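PDB 2XRH: protein HP0721 from Helicobacter pylori, which is a secreted protein of the DUF1104 family, of unknown function, with a pocket that holds nicotinic acid. Local coordinates for residues A79-L84 with E90-D95. Numbering follows the deposited sequence.
Sequences AVKEAL and EDMDDD
At the nicotinic acid pocket, the loop after helix 70-86 folds back on that helix and sets M92 against V80, K81 and L84. M92 carries the contact from the loop side; the other three meet it from the helix. M92 points toward the helix from its first bond, with CG anti to the carbonyl carbon (chi1 -76°), and the chain runs straight on through CG to SD. A bend at chi3 (-73°) then turns the methyl onto the base of K81. There M92 CE lies 3.6 Å from K81 CB and 3.8 Å from K81 CA. Farther back, the side chains of L84 and M92 cross at about a right angle, with L84 CD1 3.9 Å from M92 CG. The sulfur has a looser neighbour, V80 CG1 at 4.3 Å from M92 SD. Apolar packing makes the contact; no hydrogen bond joins the two segments. K81 NZ stays 5.2 Å from D95 OD1; the opposite charges may attract weakly, but their charged atoms do not touch. Outside the segments, Q77 NE2 donates a hydrogen bond to D95 O and ties the loop to the same helix. V80 and L84 also pack on helix 31-44, through I31 and T35 respectively. V80 and M92 both touch nicotinic acid, one from the helix and one from the loop, as walls of a small-ligand pocket in an all-alpha fold.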
ATOM      1  N   ALA A  79       4.172  -7.925  -7.616  1.00 10.75           N
ATOM      2  CA  ALA A  79       4.227  -9.212  -8.280  1.00 10.58           C
ATOM      3  C   ALA A  79       2.873  -9.938  -8.139  1.00 10.27           C
ATOM      4  O   ALA A  79       2.414 -10.627  -9.056  1.00 10.89           O
ATOM      5  CB  ALA A  79       5.410 -10.082  -7.775  1.00 11.26           C
ATOM      6  N   VAL A  80       2.252  -9.814  -6.970  1.00 11.03           N
ATOM      7  CA  VAL A  80       0.956 -10.400  -6.725  1.00 11.15           C
ATOM      8  C   VAL A  80      -0.054  -9.765  -7.691  1.00 10.86           C
ATOM      9  O   VAL A  80      -0.828 -10.466  -8.323  1.00 11.09           O
ATOM     10  CB  VAL A  80       0.507 -10.277  -5.242  1.00 10.26           C
ATOM     11  CG1 VAL A  80      -0.978 -10.485  -5.126  1.00 11.41           C
ATOM     12  CG2 VAL A  80       1.286 -11.290  -4.355  1.00 11.45           C
ATOM     13  N   LYS A  81      -0.041  -8.463  -7.796  1.00 11.26           N
ATOM     14  CA  LYS A  81      -0.992  -7.751  -8.654  1.00 12.23           C
ATOM     15  C   LYS A  81      -0.852  -8.246 -10.078  1.00 13.24           C
ATOM     16  O   LYS A  81      -1.836  -8.550 -10.733  1.00 15.37           O
ATOM     17  CB  LYS A  81      -0.737  -6.242  -8.585  1.00 14.06           C
ATOM     18  CG  LYS A  81      -1.582  -5.387  -9.502  1.00 19.83           C
ATOM     19  CD  LYS A  81      -1.443  -3.848  -9.235  1.00 27.55           C
ATOM     20  CE  LYS A  81      -0.170  -3.239  -9.780  1.00 32.17           C
ATOM     21  NZ  LYS A  81      -0.351  -1.829 -10.207  1.00 36.60           N
ATOM     22  N   GLU A  82       0.374  -8.347 -10.543  1.00 13.91           N
ATOM     23  CA  GLU A  82       0.643  -8.839 -11.888  1.00 14.23           C
ATOM     24  C   GLU A  82       0.242 -10.272 -12.099  1.00 13.42           C
ATOM     25  O   GLU A  82      -0.355 -10.594 -13.140  1.00 13.42           O
ATOM     26  CB  GLU A  82       2.100  -8.626 -12.212  1.00 16.33           C
ATOM     27  CG  GLU A  82       2.460  -7.193 -12.387  1.00 21.02           C
ATOM     28  CD  GLU A  82       1.596  -6.520 -13.430  1.00 27.04           C
ATOM     29  OE1 GLU A  82       1.673  -7.023 -14.578  1.00 31.57           O
ATOM     30  OE2 GLU A  82       0.839  -5.527 -13.099  1.00 31.52           O
ATOM     31  N   ALA A  83       0.532 -11.138 -11.136  1.00 12.18           N
ATOM     32  CA  ALA A  83       0.113 -12.517 -11.224  1.00 12.22           C
ATOM     33  C   ALA A  83      -1.406 -12.614 -11.304  1.00 13.00           C
ATOM     34  O   ALA A  83      -1.935 -13.396 -12.065  1.00 14.63           O
ATOM     35  CB  ALA A  83       0.666 -13.357 -10.065  1.00 12.90           C
ATOM     36  N   LEU A  84      -2.111 -11.859 -10.473  1.00 13.04           N
ATOM     37  CA  LEU A  84      -3.541 -11.918 -10.473  1.00 14.49           C
ATOM     38  C   LEU A  84      -4.085 -11.475 -11.833  1.00 16.35           C
ATOM     39  O   LEU A  84      -5.046 -12.080 -12.330  1.00 18.54           O
ATOM     40  CB  LEU A  84      -4.129 -11.026  -9.391  1.00 14.06           C
ATOM     41  CG  LEU A  84      -3.999 -11.607  -7.992  1.00 14.72           C
ATOM     42  CD1 LEU A  84      -4.349 -10.481  -6.924  1.00 16.73           C
ATOM     43  CD2 LEU A  84      -4.826 -12.840  -7.807  1.00 15.34           C
ATOM     44  N   GLU A  90      -9.741 -10.897 -10.269  1.00 38.44           N
ATOM     45  CA  GLU A  90     -10.539  -9.651  -9.979  1.00 39.04           C
ATOM     46  C   GLU A  90      -9.932  -8.266  -9.525  1.00 38.85           C
ATOM     47  O   GLU A  90     -10.700  -7.419  -9.067  1.00 39.54           O
ATOM     48  CB  GLU A  90     -11.610 -10.060  -8.928  1.00 39.50           C
ATOM     49  CG  GLU A  90     -12.485  -8.928  -8.338  1.00 40.77           C
ATOM     50  CD  GLU A  90     -13.615  -9.441  -7.465  1.00 43.22           C
ATOM     51  OE1 GLU A  90     -14.630  -9.919  -8.022  1.00 46.43           O
ATOM     52  OE2 GLU A  90     -13.501  -9.344  -6.215  1.00 45.57           O
ATOM     53  N   ASP A  91      -8.642  -7.985  -9.714  1.00 37.93           N
ATOM     54  CA  ASP A  91      -7.952  -6.841  -9.043  1.00 37.43           C
ATOM     55  C   ASP A  91      -8.061  -6.896  -7.526  1.00 35.63           C
ATOM     56  O   ASP A  91      -9.142  -7.073  -6.996  1.00 35.52           O
ATOM     57  CB  ASP A  91      -8.530  -5.455  -9.390  1.00 38.38           C
ATOM     58  CG  ASP A  91      -8.845  -5.282 -10.828  1.00 41.48           C
ATOM     59  OD1 ASP A  91      -7.909  -4.953 -11.592  1.00 46.49           O
ATOM     60  OD2 ASP A  91     -10.041  -5.419 -11.177  1.00 45.92           O
ATOM     61  N   MET A  92      -6.955  -6.674  -6.827  1.00 34.49           N
ATOM     62  CA  MET A  92      -7.021  -6.373  -5.408  1.00 33.29           C
ATOM     63  C   MET A  92      -7.809  -5.090  -5.204  1.00 32.80           C
ATOM     64  O   MET A  92      -7.625  -4.110  -5.946  1.00 33.27           O
ATOM     65  CB  MET A  92      -5.614  -6.147  -4.831  1.00 33.29           C
ATOM     66  CG  MET A  92      -4.800  -7.409  -4.598  1.00 33.00           C
ATOM     67  SD  MET A  92      -3.165  -7.004  -3.885  1.00 32.78           S
ATOM     68  CE  MET A  92      -2.468  -6.330  -5.396  1.00 32.16           C
ATOM     69  N   ASP A  93      -8.652  -5.080  -4.169  1.00 31.97           N
ATOM     70  CA  ASP A  93      -9.371  -3.872  -3.778  1.00 31.70           C
ATOM     71  C   ASP A  93      -8.367  -2.841  -3.240  1.00 30.59           C
ATOM     72  O   ASP A  93      -8.463  -1.647  -3.516  1.00 30.82           O
ATOM     73  CB  ASP A  93     -10.410  -4.153  -2.671  1.00 31.87           C
ATOM     74  CG  ASP A  93     -11.524  -5.136  -3.091  1.00 34.68           C
ATOM     75  OD1 ASP A  93     -11.635  -5.535  -4.276  1.00 36.49           O
ATOM     76  OD2 ASP A  93     -12.317  -5.515  -2.200  1.00 38.14           O
ATOM     77  N   ASP A  94      -7.394  -3.330  -2.477  1.00 28.85           N
ATOM     78  CA  ASP A  94      -6.405  -2.488  -1.824  1.00 28.25           C
ATOM     79  C   ASP A  94      -5.017  -2.995  -2.204  1.00 26.14           C
ATOM     80  O   ASP A  94      -4.785  -4.203  -2.236  1.00 26.12           O
ATOM     81  CB  ASP A  94      -6.642  -2.585  -0.314  1.00 29.77           C
ATOM     82  CG  ASP A  94      -7.742  -3.606   0.040  1.00 33.30           C
ATOM     83  OD1 ASP A  94      -7.778  -4.672  -0.633  1.00 40.38           O
ATOM     84  OD2 ASP A  94      -8.576  -3.360   0.949  1.00 36.85           O
ATOM     85  N   ASP A  95      -4.086  -2.088  -2.494  1.00 24.16           N
ATOM     86  CA  ASP A  95      -2.750  -2.490  -2.825  1.00 24.45           C
ATOM     87  C   ASP A  95      -1.989  -3.183  -1.707  1.00 22.89           C
ATOM     88  O   ASP A  95      -1.151  -4.091  -2.035  1.00 21.41           O
ATOM     89  CB  ASP A  95      -1.915  -1.305  -3.242  1.00 25.14           C
ATOM     90  CG  ASP A  95      -2.140  -0.879  -4.701  1.00 28.79           C
ATOM     91  OD1 ASP A  95      -2.760  -1.601  -5.560  1.00 29.86           O
ATOM     92  OD2 ASP A  95      -1.613   0.221  -4.984  1.00 33.65           O
TER